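Local coordinates for uncharacterized protein (Bacteroides ovatus, PDB 4IRT) that is of unknown function but is a putative neuraminidase, built from BNR-like repeats as a beta-propeller that may act on sialic acid-containing glycans, at residues P278-V283 with F330-R335; F302-K305 with M311-I314. All coordinates share one frame; numbering follows the deposited sequence.

Both contacts lie on the same side of the chain's centre, with their own centres about 11 Å apart. Measured from the contact centres, contact 1 is about 16 Å and contact 2 about 19 Å from the centre of the chain. Contact 1 joins strand 278-285 to the end of strand 325-330 and the loop after it. Contact 2 is made within the connection between strands 290-294 and 318-322, so in sequence it falls between the two halves of contact 1. The two also meet in space. Glu333 N lies 3.0 Å from Pro313 O, and Arg331 NH1 lies 3.1 Å from Ile312 O, both probable hydrogen bonds. Ile314 of contact 2 touches Tyr280 and Asp332, and Phe302 touches Pro278.

Contact 1: P278-V283 with F330-R335; sequences PQYRIV and FRDEER
The nearest CA atoms across the contact are those of Tyr280 and Phe330, 8.8 Å apart. Residues 278-283 form a strand. Residues 330-335 leave strand 325-330 and enter a short 3-10 turn. From the strand, the Tyr280 side chain alone spans the gap. Its ring extends to Phe330 and meets it obliquely, the planes at 55° and the centroids 4.9 Å apart. Tyr280 CE2 lies 3.4 Å from Phe330 CD2, and Tyr280 CZ lies 3.5 Å from Phe330 CB. Phe330 CG sits between its backbone N and carbonyl carbon (chi1 71°), which turns the ring to the CE2 side of the tyrosine. Tyr280 OH lies 3.2 Å from Arg331 O, near the plane of the tyrosine ring, but its hydrogen bond is with Ala315 O. This buried hydroxyl is thus satisfied by the loop before strand 318-322. Asp332 OD1 accepts from Glu334 N at 2.8 Å, from above the carboxylate plane, while Asp332 OD2 forms a salt bridge with Arg298. The first of these bonds closes an Asx turn. The aromatic pair joins neighbouring four-stranded antiparallel sheets, as blades pack in a beta-propeller.

Contact 2: F302-K305 with M311-I314; sequences FTLK and MIPI
Phe302 packs against three successive residues, Ile312, Pro313 and Ile314. The CH-pi contact is central. Pro313 CD sits over one face of the Phe302 ring, 3.7 Å from its centroid and 14° off the ring normal. Pro313 CG lies further toward the root of the side chain, 3.7 Å from Phe302 CG. A chi1 of 70° turns this face of the phenylalanine to the proline.

The remaining contacts are apolar and come from the isoleucines and Leu304. Ile312 CG2 approaches Phe302 CE1 obliquely at 3.5 Å. The Ile314 side chain crosses the phenylalanine at about a right angle, with its CG1 3.8 Å from Phe302 CZ. Its CD1 lies equally near Phe302 CE2, at 3.8 Å. Leu304 CD2 lies in the ring plane of Phe302, at the edge, and also touches Ile312 CD1 at 4.0 Å. An alanine in place of Phe302 would probably leave Pro313 CD without a ring face to sit on and open a gap beside Ile312 CG2 and the CG1-CD1 arm of Ile314.

Polar bonds reach residues 302-305 from outside the pair. Glu249 accepts a hydrogen bond from Leu304 N at OE1, and its OE2 is hydrogen-bonded to Thr303 OG1. Tyr269 of strand 264-271 touches Leu304, Ile312 and Ile314.

The cluster lies near the surface, between two parts of the loop that links strands 290-294 and 318-322. Across the pair the contacts are dispersion and CH-pi alone. The match therefore rests on the fit of the ring against Pro313 and the isoleucines, and not on directional bonding.

Contact 1: P278-V283 with F330-R335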
loop_
_atom_site.group_PDB
_atom_site.type_symbol
_atom_site.label_atom_id
_atom_site.label_comp_id
_atom_site.label_asym_id
_atom_site.label_seq_id
_atom_site.Cartn_x
_atom_site.Cartn_y
_atom_site.Cartn_z
ATOM N N PRO A 278 -16.478 -7.402 -12.106
ATOM C CA PRO A 278 -15.045 -7.321 -11.836
ATOM C C PRO A 278 -14.589 -8.528 -11.041
ATOM O O PRO A 278 -15.347 -9.028 -10.204
ATOM C CB PRO A 278 -14.924 -6.026 -11.010
ATOM C CG PRO A 278 -16.140 -5.234 -11.391
ATOM C CD PRO A 278 -17.213 -6.260 -11.534
ATOM N N GLN A 279 -13.358 -8.990 -11.289
ATOM C CA GLN A 279 -12.823 -10.171 -10.638
ATOM C C GLN A 279 -11.431 -9.860 -10.166
ATOM O O GLN A 279 -10.678 -9.184 -10.876
ATOM C CB GLN A 279 -12.716 -11.348 -11.634
ATOM C CG GLN A 279 -14.011 -11.736 -12.323
ATOM C CD GLN A 279 -14.984 -12.504 -11.432
ATOM O OE1 GLN A 279 -14.679 -12.847 -10.282
ATOM N NE2 GLN A 279 -16.161 -12.765 -11.960
ATOM N N TYR A 280 -11.086 -10.396 -9.002
ATOM C CA TYR A 280 -9.749 -10.302 -8.467
ATOM C C TYR A 280 -8.725 -11.068 -9.320
ATOM O O TYR A 280 -9.018 -12.134 -9.884
ATOM C CB TYR A 280 -9.715 -10.805 -7.038
ATOM C CG TYR A 280 -10.282 -9.886 -5.993
ATOM C CD1 TYR A 280 -9.598 -8.724 -5.611
ATOM C CD2 TYR A 280 -11.504 -10.179 -5.338
ATOM C CE1 TYR A 280 -10.073 -7.903 -4.617
ATOM C CE2 TYR A 280 -12.002 -9.319 -4.340
ATOM C CZ TYR A 280 -11.279 -8.212 -3.987
ATOM O OH TYR A 280 -11.671 -7.346 -2.983
ATOM N N ARG A 281 -7.536 -10.482 -9.447
ATOM C CA ARG A 281 -6.474 -10.966 -10.295
ATOM C C ARG A 281 -5.139 -10.918 -9.597
ATOM O O ARG A 281 -4.910 -10.067 -8.751
ATOM C CB ARG A 281 -6.334 -10.039 -11.510
ATOM C CG ARG A 281 -7.649 -9.748 -12.190
ATOM C CD ARG A 281 -8.176 -10.916 -13.008
ATOM N NE ARG A 281 -9.490 -10.594 -13.588
ATOM C CZ ARG A 281 -10.010 -11.147 -14.684
ATOM N NH1 ARG A 281 -9.346 -12.097 -15.308
ATOM N NH2 ARG A 281 -11.209 -10.770 -15.137
ATOM N N ILE A 282 -4.233 -11.786 -10.032
ATOM C CA ILE A 282 -2.814 -11.631 -9.762
ATOM C C ILE A 282 -2.026 -11.648 -11.082
ATOM O O ILE A 282 -2.341 -12.419 -11.992
ATOM C CB ILE A 282 -2.326 -12.707 -8.747
ATOM C CG1 ILE A 282 -0.949 -12.348 -8.202
ATOM C CG2 ILE A 282 -2.338 -14.109 -9.355
ATOM C CD1 ILE A 282 -0.596 -13.069 -6.922
ATOM N N VAL A 283 -1.009 -10.790 -11.170
ATOM C CA VAL A 283 -0.119 -10.702 -12.327
ATOM C C VAL A 283 1.293 -10.831 -11.773
ATOM O O VAL A 283 1.657 -10.123 -10.846
ATOM C CB VAL A 283 -0.305 -9.354 -13.028
ATOM C CG1 VAL A 283 0.715 -9.100 -14.129
ATOM C CG2 VAL A 283 -1.727 -9.195 -13.526
ATOM N N PHE A 330 -8.503 -9.879 0.840
ATOM C CA PHE A 330 -9.518 -9.060 0.240
ATOM C C PHE A 330 -10.757 -8.896 1.135
ATOM O O PHE A 330 -10.769 -9.334 2.274
ATOM C CB PHE A 330 -9.886 -9.612 -1.129
ATOM C CG PHE A 330 -10.646 -10.902 -1.110
ATOM C CD1 PHE A 330 -9.990 -12.120 -0.946
ATOM C CD2 PHE A 330 -12.025 -10.919 -1.351
ATOM C CE1 PHE A 330 -10.687 -13.315 -1.022
ATOM C CE2 PHE A 330 -12.719 -12.112 -1.388
ATOM C CZ PHE A 330 -12.053 -13.314 -1.202
ATOM N N ARG A 331 -11.749 -8.196 0.611
ATOM C CA ARG A 331 -13.028 -8.009 1.312
ATOM C C ARG A 331 -14.073 -7.846 0.235
ATOM O O ARG A 331 -13.897 -7.045 -0.689
ATOM C CB ARG A 331 -12.916 -6.797 2.233
ATOM C CG ARG A 331 -14.210 -6.289 2.883
ATOM C CD ARG A 331 -14.993 -5.343 1.995
ATOM N NE ARG A 331 -14.262 -4.108 1.787
ATOM C CZ ARG A 331 -14.545 -3.183 0.876
ATOM N NH1 ARG A 331 -15.546 -3.324 0.003
ATOM N NH2 ARG A 331 -13.818 -2.086 0.860
ATOM N N ASP A 332 -15.193 -8.548 0.379
ATOM C CA ASP A 332 -16.200 -8.616 -0.689
ATOM C C ASP A 332 -17.603 -8.601 -0.092
ATOM O O ASP A 332 -17.921 -9.409 0.783
ATOM C CB ASP A 332 -15.941 -9.894 -1.510
ATOM C CG ASP A 332 -16.695 -9.949 -2.860
ATOM O OD1 ASP A 332 -17.788 -9.355 -3.029
ATOM O OD2 ASP A 332 -16.177 -10.684 -3.745
ATOM N N GLU A 333 -18.450 -7.695 -0.579
ATOM C CA GLU A 333 -19.882 -7.711 -0.223
ATOM C C GLU A 333 -20.542 -9.077 -0.425
ATOM O O GLU A 333 -21.443 -9.460 0.345
ATOM C CB GLU A 333 -20.674 -6.687 -1.027
ATOM C CG GLU A 333 -20.597 -5.283 -0.458
ATOM C CD GLU A 333 -21.637 -4.330 -1.053
ATOM O OE1 GLU A 333 -22.567 -4.789 -1.766
ATOM O OE2 GLU A 333 -21.500 -3.114 -0.807
ATOM N N GLU A 334 -20.094 -9.817 -1.430
ATOM C CA GLU A 334 -20.594 -11.183 -1.652
ATOM C C GLU A 334 -20.338 -12.121 -0.490
ATOM O O GLU A 334 -20.985 -13.159 -0.404
ATOM C CB GLU A 334 -19.938 -11.844 -2.887
ATOM C CG GLU A 334 -20.515 -11.377 -4.199
ATOM C CD GLU A 334 -20.169 -12.285 -5.378
ATOM O OE1 GLU A 334 -19.428 -13.276 -5.239
ATOM O OE2 GLU A 334 -20.654 -11.992 -6.459
ATOM N N ARG A 335 -19.312 -11.826 0.316
ATOM C CA ARG A 335 -18.986 -12.620 1.494
ATOM C C ARG A 335 -19.327 -11.875 2.781
ATOM O O ARG A 335 -18.738 -12.127 3.819
ATOM C CB ARG A 335 -17.506 -12.985 1.481
ATOM C CG ARG A 335 -17.104 -13.783 0.236
ATOM C CD ARG A 335 -15.704 -14.412 0.354
ATOM N NE ARG A 335 -15.652 -15.431 1.386
ATOM C CZ ARG A 335 -15.925 -16.716 1.216
ATOM N NH1 ARG A 335 -16.298 -17.186 0.028
ATOM N NH2 ARG A 335 -15.856 -17.539 2.244
#

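Contact 2: F302-K305 with M311-I314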
loop_
_atom_site.group_PDB
_atom_site.type_symbol
_atom_site.label_atom_id
_atom_site.label_comp_id
_atom_site.label_asym_id
_atom_site.label_seq_id
_atom_site.Cartn_x
_atom_site.Cartn_y
_atom_site.Cartn_z
ATOM N N PHE A 302 -20.606 -4.784 -10.668
ATOM C CA PHE A 302 -20.599 -3.371 -10.318
ATOM C C PHE A 302 -19.751 -2.674 -11.360
ATOM O O PHE A 302 -19.079 -3.327 -12.159
ATOM C CB PHE A 302 -20.075 -3.085 -8.896
ATOM C CG PHE A 302 -18.598 -3.316 -8.704
ATOM C CD1 PHE A 302 -17.675 -2.293 -8.904
ATOM C CD2 PHE A 302 -18.134 -4.549 -8.265
ATOM C CE1 PHE A 302 -16.319 -2.511 -8.682
ATOM C CE2 PHE A 302 -16.779 -4.780 -8.060
ATOM C CZ PHE A 302 -15.871 -3.761 -8.256
ATOM N N THR A 303 -19.794 -1.349 -11.348
ATOM C CA THR A 303 -18.977 -0.550 -12.259
ATOM C C THR A 303 -18.379 0.582 -11.488
ATOM O O THR A 303 -18.981 1.076 -10.526
ATOM C CB THR A 303 -19.773 -0.028 -13.479
ATOM O OG1 THR A 303 -18.859 0.594 -14.396
ATOM C CG2 THR A 303 -20.870 0.958 -13.075
ATOM N N LEU A 304 -17.173 0.971 -11.885
ATOM C CA LEU A 304 -16.472 2.099 -11.273
ATOM C C LEU A 304 -16.983 3.444 -11.793
ATOM O O LEU A 304 -16.908 4.461 -11.076
ATOM C CB LEU A 304 -14.973 1.991 -11.558
ATOM C CG LEU A 304 -14.246 0.750 -11.035
ATOM C CD1 LEU A 304 -12.790 0.687 -11.490
ATOM C CD2 LEU A 304 -14.361 0.735 -9.512
ATOM N N LYS A 305 -17.468 3.462 -13.032
ATOM C CA LYS A 305 -17.940 4.685 -13.673
ATOM C C LYS A 305 -19.069 5.338 -12.872
ATOM O O LYS A 305 -19.971 4.647 -12.384
ATOM C CB LYS A 305 -18.405 4.380 -15.103
ATOM C CG LYS A 305 -18.825 5.599 -15.927
ATOM C CD LYS A 305 -19.104 5.228 -17.387
ATOM C CE LYS A 305 -19.369 6.470 -18.248
ATOM N NZ LYS A 305 -19.801 6.147 -19.645
HETATM N N MSE A 311 -19.655 3.555 -2.420
HETATM C CA MSE A 311 -18.659 2.597 -1.907
HETATM C C MSE A 311 -18.479 1.522 -2.941
HETATM O O MSE A 311 -19.454 0.963 -3.486
HETATM C CB MSE A 311 -19.004 1.929 -0.548
HETATM C CG MSE A 311 -17.796 1.252 0.156
HETATM SE SE MSE A 311 -18.317 -0.102 1.529
HETATM C CE MSE A 311 -19.478 -1.333 0.515
ATOM N N ILE A 312 -17.229 1.188 -3.209
ATOM C CA ILE A 312 -16.955 0.075 -4.103
ATOM C C ILE A 312 -17.160 -1.219 -3.279
ATOM O O ILE A 312 -16.657 -1.337 -2.148
ATOM C CB ILE A 312 -15.543 0.146 -4.705
ATOM C CG1 ILE A 312 -15.335 1.472 -5.450
ATOM C CG2 ILE A 312 -15.332 -1.013 -5.660
ATOM C CD1 ILE A 312 -13.887 1.833 -5.674
ATOM N N PRO A 313 -17.904 -2.188 -3.831
ATOM C CA PRO A 313 -18.304 -3.381 -3.090
ATOM C C PRO A 313 -17.185 -4.334 -2.713
ATOM O O PRO A 313 -17.406 -5.251 -1.920
ATOM C CB PRO A 313 -19.253 -4.106 -4.066
ATOM C CG PRO A 313 -19.532 -3.157 -5.162
ATOM C CD PRO A 313 -18.415 -2.190 -5.211
ATOM N N ILE A 314 -16.012 -4.164 -3.322
ATOM C CA ILE A 314 -14.864 -4.993 -2.991
ATOM C C ILE A 314 -13.662 -4.089 -2.660
ATOM O O ILE A 314 -13.563 -2.939 -3.122
ATOM C CB ILE A 314 -14.502 -5.998 -4.101
ATOM C CG1 ILE A 314 -14.032 -5.304 -5.359
ATOM C CG2 ILE A 314 -15.697 -6.892 -4.448
ATOM C CD1 ILE A 314 -13.619 -6.244 -6.462
#